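PDB 3EC3: protein disulfide-isomerase A4 from Rattus norvegicus, which catalyses the rearrangement of disulfide bonds in proteins within the endoplasmic reticulum, and is represented here by its noncatalytic b and b' thioredoxin-like domains. Local coordinates for residues Q43-A47 with T101-K107; L76-Q80 with Y109-L115; K158-V162 with F214-R220; N196-L200 with F222-F226. The protein carries 1 engineered substitution. All coordinates share one frame. Residue numbers count along the deposited sequence, not the author numbering.

Overall arrangement
The four contacts form two equivalent pairs, one in each thioredoxin-like domain of this noncatalytic fragment; each domain has a five-strand sheet of order 1-3-2-4-5. Interaction 1 sets helix 39-51 against helix 103-113, and interaction 2 lays that second helix on strand 75-79. Their centres are 13 Å apart, and Tyr-44 CE2 meets Leu-76 CD2 at 3.5 Å. Interactions 3 and 4 repeat the scheme with helix 149-163, helix 216-227 and strand 196-200. They lie 10 Å apart between centres, joined through Leu-219 CD1 and Ala-197 CB at 4.0 Å. Between domains, interactions 2 and 3 approach to about 9 Å at their nearest atoms without touching.

Interaction 1. Residues Q43-A47 with T101-K107; sequences QYQDA and TEASAIK
Residues 43-47 are helical throughout, while 101-107 enter in an extended conformation (Thr-101 and Glu-102, psi 123° and 138°) and become helical from Ala-103, with Glu-102 at the N-cap position. The two short helix axes approach to 8.5 Å and cross at -60°; the closest CA pair is Ala-47 with Ala-103, at 5.1 Å. Such a close approach is possible because both residues are alanines directed toward the opposing segment: Ala-47 CB lies 3.8 Å from Ala-103 O. Ile-106 (m, t) occupies the space beside them. Its CG2 is 3.4 Å from Ala-47 CB and 4.4 Å from Tyr-44 CD2, at the edge of the tyrosine ring, and its CD1 reaches Gln-43 O at 3.8 Å. The Tyr-44 hydroxyl pairs elsewhere, with the backbone oxygen of His-58. At the N-terminal end of the second helix the contact turns polar. Gln-43 (m, m) extends its amide so that NE2 donates to Thr-101 O at 2.8 Å with an N-H...O angle of 159°. Water 1 accepts from both Gln-43 NE2 and Ala-103 N, each at 3.0 Å, so the glutamine is tied directly to the residues before the helix and through water to its first turn. This is the pairing of two helices on one face of the sheet that is characteristic of the thioredoxin fold.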
loop_
_atom_site.group_PDB
_atom_site.type_symbol
_atom_site.label_atom_id
_atom_site.label_comp_id
_atom_site.label_asym_id
_atom_site.label_seq_id
_atom_site.Cartn_x
_atom_site.Cartn_y
_atom_site.Cartn_z
ATOM N N GLN A 43 19.808 -14.416 -4.915
ATOM C CA GLN A 43 19.551 -13.118 -5.508
ATOM C C GLN A 43 18.457 -12.352 -4.707
ATOM O O GLN A 43 18.530 -11.123 -4.471
ATOM C CB GLN A 43 19.099 -13.300 -6.957
ATOM C CG GLN A 43 20.214 -13.635 -7.935
ATOM C CD GLN A 43 21.375 -12.635 -7.891
ATOM O OE1 GLN A 43 22.387 -12.862 -7.225
ATOM N NE2 GLN A 43 21.236 -11.549 -8.603
ATOM N N TYR A 44 17.447 -13.091 -4.283
ATOM C CA TYR A 44 16.371 -12.525 -3.438
ATOM C C TYR A 44 16.930 -11.995 -2.111
ATOM O O TYR A 44 16.627 -10.858 -1.723
ATOM C CB TYR A 44 15.304 -13.609 -3.208
ATOM C CG TYR A 44 14.193 -13.190 -2.237
ATOM C CD1 TYR A 44 14.049 -13.808 -1.002
ATOM C CD2 TYR A 44 13.289 -12.191 -2.586
ATOM C CE1 TYR A 44 13.029 -13.423 -0.119
ATOM C CE2 TYR A 44 12.285 -11.794 -1.724
ATOM C CZ TYR A 44 12.171 -12.418 -0.475
ATOM O OH TYR A 44 11.125 -12.038 0.366
ATOM N N GLN A 45 17.789 -12.783 -1.442
ATOM C CA GLN A 45 18.384 -12.368 -0.160
ATOM C C GLN A 45 19.252 -11.113 -0.336
ATOM O O GLN A 45 19.321 -10.303 0.569
ATOM C CB GLN A 45 19.186 -13.506 0.549
ATOM C CG GLN A 45 18.337 -14.594 1.341
ATOM C CD GLN A 45 17.756 -14.122 2.732
ATOM O OE1 GLN A 45 17.580 -12.917 2.967
ATOM N NE2 GLN A 45 17.436 -15.088 3.633
ATOM N N ASP A 46 19.943 -11.002 -1.475
ATOM C CA ASP A 46 20.750 -9.798 -1.830
ATOM C C ASP A 46 19.863 -8.547 -1.936
ATOM O O ASP A 46 20.151 -7.520 -1.314
ATOM C CB ASP A 46 21.474 -10.071 -3.141
ATOM C CG ASP A 46 22.548 -9.047 -3.470
ATOM O OD1 ASP A 46 22.421 -7.855 -3.116
ATOM O OD2 ASP A 46 23.523 -9.452 -4.138
ATOM N N ALA A 47 18.794 -8.651 -2.718
ATOM C CA ALA A 47 17.767 -7.607 -2.801
ATOM C C ALA A 47 17.143 -7.229 -1.441
ATOM O O ALA A 47 16.924 -6.041 -1.139
ATOM C CB ALA A 47 16.659 -8.044 -3.761
ATOM N N THR A 101 18.592 -13.391 -12.686
ATOM C CA THR A 101 17.835 -12.204 -12.313
ATOM C C THR A 101 18.675 -11.183 -11.533
ATOM O O THR A 101 19.226 -11.501 -10.502
ATOM C CB THR A 101 16.572 -12.590 -11.477
ATOM O OG1 THR A 101 15.882 -13.672 -12.122
ATOM C CG2 THR A 101 15.629 -11.406 -11.358
ATOM N N GLU A 102 18.757 -9.956 -12.033
ATOM C CA GLU A 102 19.507 -8.909 -11.351
ATOM C C GLU A 102 18.841 -8.543 -10.032
ATOM O O GLU A 102 17.609 -8.421 -9.975
ATOM C CB GLU A 102 19.583 -7.669 -12.242
ATOM C CG GLU A 102 20.567 -7.813 -13.389
ATOM C CD GLU A 102 21.021 -6.474 -13.943
ATOM O OE1 GLU A 102 21.268 -6.390 -15.174
ATOM O OE2 GLU A 102 21.130 -5.494 -13.159
ATOM N N ALA A 103 19.643 -8.347 -8.980
ATOM C CA ALA A 103 19.090 -7.983 -7.666
ATOM C C ALA A 103 18.383 -6.652 -7.750
ATOM O O ALA A 103 17.362 -6.441 -7.099
ATOM C CB ALA A 103 20.170 -7.951 -6.595
ATOM N N SER A 104 18.922 -5.757 -8.573
ATOM C CA SER A 104 18.282 -4.457 -8.813
ATOM C C SER A 104 16.871 -4.576 -9.400
ATOM O O SER A 104 16.022 -3.778 -9.071
ATOM C CB SER A 104 19.169 -3.584 -9.715
ATOM O OG SER A 104 19.377 -4.219 -10.969
ATOM N N ALA A 105 16.616 -5.571 -10.249
ATOM C CA ALA A 105 15.260 -5.795 -10.787
ATOM C C ALA A 105 14.313 -6.279 -9.683
ATOM O O ALA A 105 13.143 -5.939 -9.673
ATOM C CB ALA A 105 15.292 -6.830 -11.888
ATOM N N ILE A 106 14.819 -7.123 -8.791
ATOM C CA ILE A 106 14.007 -7.602 -7.660
ATOM C C ILE A 106 13.639 -6.425 -6.783
ATOM O O ILE A 106 12.486 -6.242 -6.447
ATOM C CB ILE A 106 14.747 -8.688 -6.863
ATOM C CG1 ILE A 106 14.973 -9.903 -7.761
ATOM C CG2 ILE A 106 13.954 -9.079 -5.574
ATOM C CD1 ILE A 106 15.855 -11.002 -7.116
ATOM N N LYS A 107 14.638 -5.611 -6.456
ATOM C CA LYS A 107 14.467 -4.434 -5.622
ATOM C C LYS A 107 13.464 -3.473 -6.269
ATOM O O LYS A 107 12.563 -2.998 -5.599
ATOM C CB LYS A 107 15.841 -3.793 -5.351
ATOM C CG LYS A 107 15.812 -2.392 -4.755
ATOM C CD LYS A 107 17.215 -1.840 -4.354
ATOM C CE LYS A 107 18.430 -2.780 -4.716
ATOM N NZ LYS A 107 19.776 -2.072 -4.715
HETATM O O HOH W 1 22.614 -8.855 -8.941
#

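Interaction 2. Residues L76-Q80 with Y109-L115; sequences LVLMQ and YVVKHAL
Strand 76-79 is extended and runs almost parallel to the helical axis of 109-113: the axes are 9.8 Å apart at 16°, and the nearest CA pair, Leu-78 with Ala-114, is 7.3 Å apart. Leu-76 points toward the helix, and its CD1 touches two consecutive helical residues, Tyr-109 CD1 at 3.7 Å and Val-110 CG2 at 4.0 Å. Val-77, between the two leucines, points away. Leu-78 has the larger covered area of the two. Its CD1 lies at the edge of the Tyr-109 ring (4.4 Å to CD1) and 4.3 Å from Val-110 CG2, while its CD2 reaches His-113, 3.7 Å from O and 4.0 Å from CB. Past Met-79, a selenomethionine facing away, Gln-80 (m, m) adds a polar link: its NE2 donates to Ala-114 O at 3.1 Å with an angle of 158°, and also to water 2 at 2.8 Å, which in turn donates to His-113 O at 2.4 Å. The strand itself is hydrogen-bonded to both sheet neighbours, through Val-77 to Leu-30 and through Leu-78 to His-93. This is helix-on-sheet packing of the first thioredoxin-like domain: the helix after the last strand lies nearly parallel to strand 75-79. Helix 103-113 lies over the side of the sheet made by strands 28-32, 75-79 and 93-96: Val-110 reaches Ile-29 and Leu-51 of helix 39-51, and the ring of His-113 stacks on His-93.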
loop_
_atom_site.group_PDB
_atom_site.type_symbol
_atom_site.label_atom_id
_atom_site.label_comp_id
_atom_site.label_asym_id
_atom_site.label_seq_id
_atom_site.Cartn_x
_atom_site.Cartn_y
_atom_site.Cartn_z
ATOM N N LEU A 76 9.141 -14.497 -6.856
ATOM C CA LEU A 76 8.929 -13.530 -5.808
ATOM C C LEU A 76 7.423 -13.179 -5.856
ATOM O O LEU A 76 6.901 -12.837 -6.926
ATOM C CB LEU A 76 9.771 -12.309 -6.156
ATOM C CG LEU A 76 10.014 -11.113 -5.238
ATOM C CD1 LEU A 76 9.672 -9.790 -5.906
ATOM C CD2 LEU A 76 9.526 -11.283 -3.784
ATOM N N VAL A 77 6.729 -13.249 -4.718
ATOM C CA VAL A 77 5.285 -13.075 -4.703
ATOM C C VAL A 77 5.047 -11.928 -3.718
ATOM O O VAL A 77 5.578 -11.954 -2.611
ATOM C CB VAL A 77 4.573 -14.359 -4.219
ATOM C CG1 VAL A 77 3.077 -14.121 -4.118
ATOM C CG2 VAL A 77 4.907 -15.574 -5.148
ATOM N N LEU A 78 4.264 -10.934 -4.123
ATOM C CA LEU A 78 3.894 -9.841 -3.236
ATOM C C LEU A 78 2.383 -9.862 -3.121
ATOM O O LEU A 78 1.663 -9.890 -4.167
ATOM C CB LEU A 78 4.323 -8.495 -3.799
ATOM C CG LEU A 78 5.684 -7.954 -3.313
ATOM C CD1 LEU A 78 6.720 -8.642 -4.080
ATOM C CD2 LEU A 78 5.748 -6.402 -3.559
HETATM N N MSE A 79 1.907 -9.843 -1.884
HETATM C CA MSE A 79 0.497 -9.873 -1.621
HETATM C C MSE A 79 0.160 -8.815 -0.591
HETATM O O MSE A 79 1.017 -8.424 0.208
HETATM C CB MSE A 79 0.117 -11.247 -1.095
HETATM C CG MSE A 79 0.328 -12.342 -2.108
HETATM SE SE MSE A 79 -0.040 -14.084 -1.300
HETATM C CE MSE A 79 1.642 -14.274 -0.331
ATOM N N GLN A 80 -1.073 -8.319 -0.614
ATOM C CA GLN A 80 -1.484 -7.366 0.412
ATOM C C GLN A 80 -2.361 -8.088 1.435
ATOM O O GLN A 80 -3.053 -9.021 1.077
ATOM C CB GLN A 80 -2.296 -6.216 -0.228
ATOM C CG GLN A 80 -1.480 -5.362 -1.159
ATOM C CD GLN A 80 -0.423 -4.513 -0.455
ATOM O OE1 GLN A 80 -0.483 -4.263 0.750
ATOM N NE2 GLN A 80 0.549 -4.069 -1.218
ATOM N N TYR A 109 10.998 -4.233 -8.451
ATOM C CA TYR A 109 9.641 -4.826 -8.463
ATOM C C TYR A 109 8.948 -4.667 -7.093
ATOM O O TYR A 109 7.733 -4.378 -7.016
ATOM C CB TYR A 109 9.727 -6.309 -8.815
ATOM C CG TYR A 109 8.423 -6.990 -9.167
ATOM C CD1 TYR A 109 7.715 -7.695 -8.213
ATOM C CD2 TYR A 109 7.924 -6.946 -10.468
ATOM C CE1 TYR A 109 6.534 -8.350 -8.530
ATOM C CE2 TYR A 109 6.748 -7.585 -10.802
ATOM C CZ TYR A 109 6.059 -8.285 -9.818
ATOM O OH TYR A 109 4.886 -8.915 -10.129
ATOM N N VAL A 110 9.710 -4.883 -6.022
ATOM C CA VAL A 110 9.202 -4.700 -4.648
ATOM C C VAL A 110 8.774 -3.249 -4.434
ATOM O O VAL A 110 7.695 -2.989 -3.962
ATOM C CB VAL A 110 10.273 -5.111 -3.592
ATOM C CG1 VAL A 110 9.821 -4.707 -2.211
ATOM C CG2 VAL A 110 10.532 -6.625 -3.664
ATOM N N VAL A 111 9.626 -2.294 -4.808
ATOM C CA VAL A 111 9.271 -0.876 -4.611
ATOM C C VAL A 111 8.028 -0.538 -5.451
ATOM O O VAL A 111 7.059 -0.007 -4.923
ATOM C CB VAL A 111 10.477 0.090 -4.866
ATOM C CG1 VAL A 111 10.043 1.580 -4.796
ATOM C CG2 VAL A 111 11.600 -0.171 -3.841
ATOM N N LYS A 112 8.042 -0.930 -6.711
ATOM C CA LYS A 112 6.933 -0.710 -7.617
ATOM C C LYS A 112 5.618 -1.207 -7.043
ATOM O O LYS A 112 4.621 -0.465 -7.041
ATOM C CB LYS A 112 7.215 -1.374 -8.972
ATOM C CG LYS A 112 6.051 -1.251 -9.966
ATOM C CD LYS A 112 6.471 -1.590 -11.365
ATOM C CE LYS A 112 5.291 -1.521 -12.331
ATOM N NZ LYS A 112 5.691 -2.060 -13.688
ATOM N N HIS A 113 5.609 -2.443 -6.535
ATOM C CA HIS A 113 4.371 -3.116 -6.135
ATOM C C HIS A 113 4.041 -3.189 -4.647
ATOM O O HIS A 113 3.098 -3.849 -4.256
ATOM C CB HIS A 113 4.312 -4.530 -6.733
ATOM C CG HIS A 113 4.117 -4.519 -8.210
ATOM N ND1 HIS A 113 5.091 -4.922 -9.096
ATOM C CD2 HIS A 113 3.079 -4.077 -8.963
ATOM C CE1 HIS A 113 4.652 -4.758 -10.332
ATOM N NE2 HIS A 113 3.431 -4.257 -10.276
ATOM N N ALA A 114 4.757 -2.455 -3.823
ATOM C CA ALA A 114 4.518 -2.580 -2.399
ATOM C C ALA A 114 3.304 -1.809 -1.893
ATOM O O ALA A 114 2.876 -2.076 -0.778
ATOM C CB ALA A 114 5.747 -2.167 -1.622
ATOM N N LEU A 115 2.779 -0.838 -2.652
ATOM C CA LEU A 115 1.654 -0.104 -2.128
ATOM C C LEU A 115 0.358 -0.637 -2.736
ATOM O O LEU A 115 0.311 -0.842 -3.940
ATOM C CB LEU A 115 1.731 1.413 -2.432
ATOM C CG LEU A 115 2.595 2.359 -1.594
ATOM C CD1 LEU A 115 2.346 3.743 -2.142
ATOM C CD2 LEU A 115 2.257 2.278 -0.125
HETATM O O HOH W 2 0.969 -4.948 -3.860
#

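Interaction 3. Residues K158-V162 with F214-R220; sequences KVLEV and FDSDALR. Unlike the reference sequence in segment 214-220: Arg-220 (reference Gln).
Two helical segments, 158-162 and 216-220, cross at -45° with axes 8.9 Å apart; the register pairs Lys-158 with Ser-216 (CA-CA 5.1 Å) and Val-162 with Arg-220 (5.8 Å). Phe-214 (chi1 t) precedes the second helix, and Lys-158 CD lies at the edge of its ring, 4.3 Å from CD1. Asp-215 is the N-cap: with chi1 p, its OD1 accepts from Ala-218 N at 2.9 Å. Ser-216 (m) opens the helix and makes the interhelical hydrogen bond, its OG donating to Lys-158 O at 2.6 Å, while its own backbone O lies only 3.2 Å from Val-162 CG2. One turn on, Leu-219 (t, p) directs CD2 between two valines, 3.8 Å from Val-162 CG2 and 4.2 Å from Val-159 CG1. Arg-220, a substitution relative to the reference sequence, brings CG to 4.1 Å from Val-162 CG1 and forms a salt bridge with Asp-165. This is the same-face helix pair of the second thioredoxin-like domain. Beneath it lies the sheet, where Val-159 and Leu-219 both touch Val-138 of strand 135-140 and Val-162 touches Phe-171 of strand 170-175.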
loop_
_atom_site.group_PDB
_atom_site.type_symbol
_atom_site.label_atom_id
_atom_site.label_comp_id
_atom_site.label_asym_id
_atom_site.label_seq_id
_atom_site.Cartn_x
_atom_site.Cartn_y
_atom_site.Cartn_z
ATOM N N LYS A 158 -15.155 4.012 -1.641
ATOM C CA LYS A 158 -15.404 5.236 -2.447
ATOM C C LYS A 158 -14.105 5.777 -2.996
ATOM O O LYS A 158 -14.058 6.308 -4.138
ATOM C CB LYS A 158 -16.050 6.294 -1.558
ATOM C CG LYS A 158 -17.491 5.909 -1.141
ATOM C CD LYS A 158 -18.101 7.097 -0.375
ATOM C CE LYS A 158 -19.618 7.083 -0.264
ATOM N NZ LYS A 158 -20.241 5.810 -0.646
ATOM N N VAL A 159 -13.057 5.665 -2.179
ATOM C CA VAL A 159 -11.721 6.101 -2.598
ATOM C C VAL A 159 -11.160 5.212 -3.721
ATOM O O VAL A 159 -10.619 5.709 -4.723
ATOM C CB VAL A 159 -10.735 6.172 -1.402
ATOM C CG1 VAL A 159 -9.380 6.847 -1.862
ATOM C CG2 VAL A 159 -11.384 6.958 -0.258
ATOM N N LEU A 160 -11.336 3.903 -3.585
ATOM C CA LEU A 160 -10.846 2.953 -4.590
ATOM C C LEU A 160 -11.462 3.186 -5.979
ATOM O O LEU A 160 -10.793 3.076 -7.039
ATOM C CB LEU A 160 -11.223 1.552 -4.130
ATOM C CG LEU A 160 -10.295 0.861 -3.107
ATOM C CD1 LEU A 160 -11.031 -0.314 -2.450
ATOM C CD2 LEU A 160 -9.028 0.369 -3.832
ATOM N N GLU A 161 -12.737 3.529 -5.968
ATOM C CA GLU A 161 -13.420 3.939 -7.218
ATOM C C GLU A 161 -12.741 5.080 -7.995
ATOM O O GLU A 161 -12.780 5.079 -9.230
ATOM C CB GLU A 161 -14.898 4.223 -6.956
ATOM C CG GLU A 161 -15.650 2.973 -6.501
ATOM C CD GLU A 161 -15.721 1.898 -7.590
ATOM O OE1 GLU A 161 -16.042 2.222 -8.753
ATOM O OE2 GLU A 161 -15.480 0.723 -7.298
ATOM N N VAL A 162 -12.130 6.036 -7.296
ATOM C CA VAL A 162 -11.419 7.118 -7.956
ATOM C C VAL A 162 -9.981 6.705 -8.235
ATOM O O VAL A 162 -9.437 6.912 -9.338
ATOM C CB VAL A 162 -11.487 8.426 -7.100
ATOM C CG1 VAL A 162 -10.815 9.605 -7.818
ATOM C CG2 VAL A 162 -12.981 8.819 -6.828
ATOM N N PHE A 214 -19.416 13.575 1.135
ATOM C CA PHE A 214 -18.355 12.864 0.463
ATOM C C PHE A 214 -18.891 11.691 -0.334
ATOM O O PHE A 214 -19.612 10.824 0.179
ATOM C CB PHE A 214 -17.316 12.375 1.477
ATOM C CG PHE A 214 -16.043 11.945 0.853
ATOM C CD1 PHE A 214 -15.828 10.612 0.522
ATOM C CD2 PHE A 214 -15.052 12.873 0.590
ATOM C CE1 PHE A 214 -14.644 10.216 -0.065
ATOM C CE2 PHE A 214 -13.850 12.482 -0.001
ATOM C CZ PHE A 214 -13.652 11.161 -0.332
ATOM N N ASP A 215 -18.547 11.688 -1.609
ATOM C CA ASP A 215 -18.764 10.525 -2.453
ATOM C C ASP A 215 -17.650 10.500 -3.494
ATOM O O ASP A 215 -16.834 11.448 -3.559
ATOM C CB ASP A 215 -20.186 10.495 -3.075
ATOM C CG ASP A 215 -20.515 11.716 -3.959
ATOM O OD1 ASP A 215 -19.626 12.457 -4.455
ATOM O OD2 ASP A 215 -21.717 11.923 -4.182
ATOM N N SER A 216 -17.608 9.420 -4.276
ATOM C CA SER A 216 -16.615 9.274 -5.345
ATOM C C SER A 216 -16.576 10.411 -6.362
ATOM O O SER A 216 -15.502 10.864 -6.735
ATOM C CB SER A 216 -16.781 7.932 -6.042
ATOM O OG SER A 216 -16.364 6.948 -5.107
ATOM N N ASP A 217 -17.757 10.853 -6.786
ATOM C CA ASP A 217 -17.897 11.993 -7.709
ATOM C C ASP A 217 -17.193 13.255 -7.232
ATOM O O ASP A 217 -16.417 13.868 -7.984
ATOM C CB ASP A 217 -19.372 12.294 -7.948
ATOM C CG ASP A 217 -20.048 11.235 -8.788
ATOM O OD1 ASP A 217 -19.341 10.534 -9.546
ATOM O OD2 ASP A 217 -21.285 11.094 -8.687
ATOM N N ALA A 218 -17.453 13.623 -5.981
ATOM C CA ALA A 218 -16.866 14.800 -5.384
ATOM C C ALA A 218 -15.348 14.636 -5.308
ATOM O O ALA A 218 -14.588 15.545 -5.699
ATOM C CB ALA A 218 -17.460 15.027 -4.017
ATOM N N LEU A 219 -14.896 13.461 -4.844
ATOM C CA LEU A 219 -13.481 13.170 -4.874
ATOM C C LEU A 219 -12.920 13.187 -6.299
ATOM O O LEU A 219 -11.856 13.747 -6.523
ATOM C CB LEU A 219 -13.161 11.829 -4.170
ATOM C CG LEU A 219 -11.657 11.475 -4.115
ATOM C CD1 LEU A 219 -10.908 12.490 -3.254
ATOM C CD2 LEU A 219 -11.455 10.010 -3.585
ATOM N N ARG A 220 -13.616 12.597 -7.267
ATOM C CA ARG A 220 -13.108 12.617 -8.653
ATOM C C ARG A 220 -12.954 14.047 -9.234
ATOM O O ARG A 220 -12.012 14.321 -9.986
ATOM C CB ARG A 220 -13.961 11.765 -9.615
ATOM C CG ARG A 220 -13.105 11.229 -10.777
ATOM C CD ARG A 220 -13.778 11.191 -12.139
ATOM N NE ARG A 220 -12.754 11.170 -13.201
ATOM C CZ ARG A 220 -12.295 10.075 -13.821
ATOM N NH1 ARG A 220 -12.784 8.879 -13.518
ATOM N NH2 ARG A 220 -11.360 10.176 -14.772
#

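Interaction 4. Residues N196-L200 with F222-F226; sequences NAAIL and FVMAF
Ile-199 is the bump of this contact, and the helix supplies the hollow. Strand 196-200 and helix 222-226 run at 22° to one another, axes 9.8 Å apart, with Ile-199 opposite Val-223 (CA-CA 7.8 Å) and Ala-197 opposite Phe-222 (8.6 Å). Phe-222 and Phe-226, one turn apart and both chi1 t, rise toward the strand as two walls with Val-223 between them. Ile-199 (m, t) fills the gap. Its CD1 sits over the face of Phe-222, 4.2 Å from the centroid and 24° off the normal, and its CG2 over the face of Phe-226, 3.8 Å from the centroid and 13° off. The same CD1 presses to 3.4 Å from Phe-226 CB and reaches Val-223 CG2 at 4.2 Å. Farther back along the strand, the small Ala-197 leaves room for the Phe-222 ring, its CB being 4.1 Å from Phe-222 CE1; CE1 is also 3.5 Å from Ile-199 CG1. Around this core, Ile-199 touches Val-136 of strand 135-140, and Phe-226 meets Tyr-169 edge-to-face. No hydrogen bond crosses between the segments, so strand and helix of this thioredoxin-like domain are held by dispersion, CH-pi contacts and the burial of apolar surface, Ile-199 having the largest covered area (108 Å²).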
loop_
_atom_site.group_PDB
_atom_site.type_symbol
_atom_site.label_atom_id
_atom_site.label_comp_id
_atom_site.label_asym_id
_atom_site.label_seq_id
_atom_site.Cartn_x
_atom_site.Cartn_y
_atom_site.Cartn_z
ATOM N N ASN A 196 -12.974 13.972 4.761
ATOM C CA ASN A 196 -12.348 15.128 4.105
ATOM C C ASN A 196 -11.195 14.675 3.233
ATOM O O ASN A 196 -10.727 13.540 3.388
ATOM C CB ASN A 196 -11.852 16.099 5.170
ATOM C CG ASN A 196 -12.982 16.859 5.815
ATOM O OD1 ASN A 196 -13.529 17.779 5.217
ATOM N ND2 ASN A 196 -13.346 16.476 7.033
ATOM N N ALA A 197 -10.745 15.529 2.305
ATOM C CA ALA A 197 -9.688 15.095 1.371
ATOM C C ALA A 197 -8.708 16.216 1.053
ATOM O O ALA A 197 -9.084 17.389 1.017
ATOM C CB ALA A 197 -10.300 14.523 0.082
ATOM N N ALA A 198 -7.450 15.830 0.860
ATOM C CA ALA A 198 -6.401 16.748 0.434
ATOM C C ALA A 198 -5.492 16.118 -0.631
ATOM O O ALA A 198 -5.444 14.883 -0.799
ATOM C CB ALA A 198 -5.593 17.246 1.655
ATOM N N ILE A 199 -4.775 16.970 -1.354
ATOM C CA ILE A 199 -3.722 16.523 -2.230
ATOM C C ILE A 199 -2.399 17.162 -1.826
ATOM O O ILE A 199 -2.318 18.376 -1.675
ATOM C CB ILE A 199 -4.039 16.854 -3.715
ATOM C CG1 ILE A 199 -5.348 16.166 -4.126
ATOM C CG2 ILE A 199 -2.818 16.467 -4.620
ATOM C CD1 ILE A 199 -5.780 16.336 -5.536
ATOM N N LEU A 200 -1.364 16.342 -1.666
ATOM C CA LEU A 200 0.001 16.855 -1.515
ATOM C C LEU A 200 0.737 16.764 -2.871
ATOM O O LEU A 200 0.826 15.674 -3.452
ATOM C CB LEU A 200 0.768 16.058 -0.442
ATOM C CG LEU A 200 0.106 15.569 0.860
ATOM C CD1 LEU A 200 1.160 15.180 1.896
ATOM C CD2 LEU A 200 -0.857 16.604 1.438
ATOM N N PHE A 222 -12.379 16.894 -7.470
ATOM C CA PHE A 222 -11.253 17.488 -6.749
ATOM C C PHE A 222 -9.902 17.099 -7.368
ATOM O O PHE A 222 -9.060 17.968 -7.635
ATOM C CB PHE A 222 -11.359 17.061 -5.271
ATOM C CG PHE A 222 -10.206 17.483 -4.389
ATOM C CD1 PHE A 222 -9.513 16.515 -3.642
ATOM C CD2 PHE A 222 -9.857 18.825 -4.239
ATOM C CE1 PHE A 222 -8.466 16.870 -2.788
ATOM C CE2 PHE A 222 -8.809 19.201 -3.394
ATOM C CZ PHE A 222 -8.108 18.224 -2.666
ATOM N N VAL A 223 -9.707 15.795 -7.601
ATOM C CA VAL A 223 -8.514 15.280 -8.299
ATOM C C VAL A 223 -8.409 15.807 -9.756
ATOM O O VAL A 223 -7.313 16.177 -10.214
ATOM C CB VAL A 223 -8.469 13.721 -8.252
ATOM C CG1 VAL A 223 -7.348 13.157 -9.121
ATOM C CG2 VAL A 223 -8.349 13.229 -6.767
HETATM N N MSE A 224 -9.524 15.824 -10.476
HETATM C CA MSE A 224 -9.550 16.359 -11.838
HETATM C C MSE A 224 -9.168 17.845 -11.834
HETATM O O MSE A 224 -8.362 18.298 -12.672
HETATM C CB MSE A 224 -10.922 16.163 -12.500
HETATM C CG MSE A 224 -11.068 14.863 -13.289
HETATM SE SE MSE A 224 -9.767 14.787 -14.781
HETATM C CE MSE A 224 -10.167 13.013 -15.573
ATOM N N ALA A 225 -9.719 18.594 -10.880
ATOM C CA ALA A 225 -9.445 20.040 -10.809
ATOM C C ALA A 225 -7.962 20.261 -10.493
ATOM O O ALA A 225 -7.315 21.170 -11.066
ATOM C CB ALA A 225 -10.341 20.718 -9.796
ATOM N N PHE A 226 -7.423 19.396 -9.630
ATOM C CA PHE A 226 -5.993 19.372 -9.334
ATOM C C PHE A 226 -5.155 19.146 -10.592
ATOM O O PHE A 226 -4.212 19.886 -10.846
ATOM C CB PHE A 226 -5.634 18.297 -8.304
ATOM C CG PHE A 226 -4.130 18.050 -8.195
ATOM C CD1 PHE A 226 -3.539 16.946 -8.815
ATOM C CD2 PHE A 226 -3.315 18.944 -7.497
ATOM C CE1 PHE A 226 -2.170 16.729 -8.717
ATOM C CE2 PHE A 226 -1.931 18.750 -7.405
ATOM C CZ PHE A 226 -1.355 17.648 -8.009
#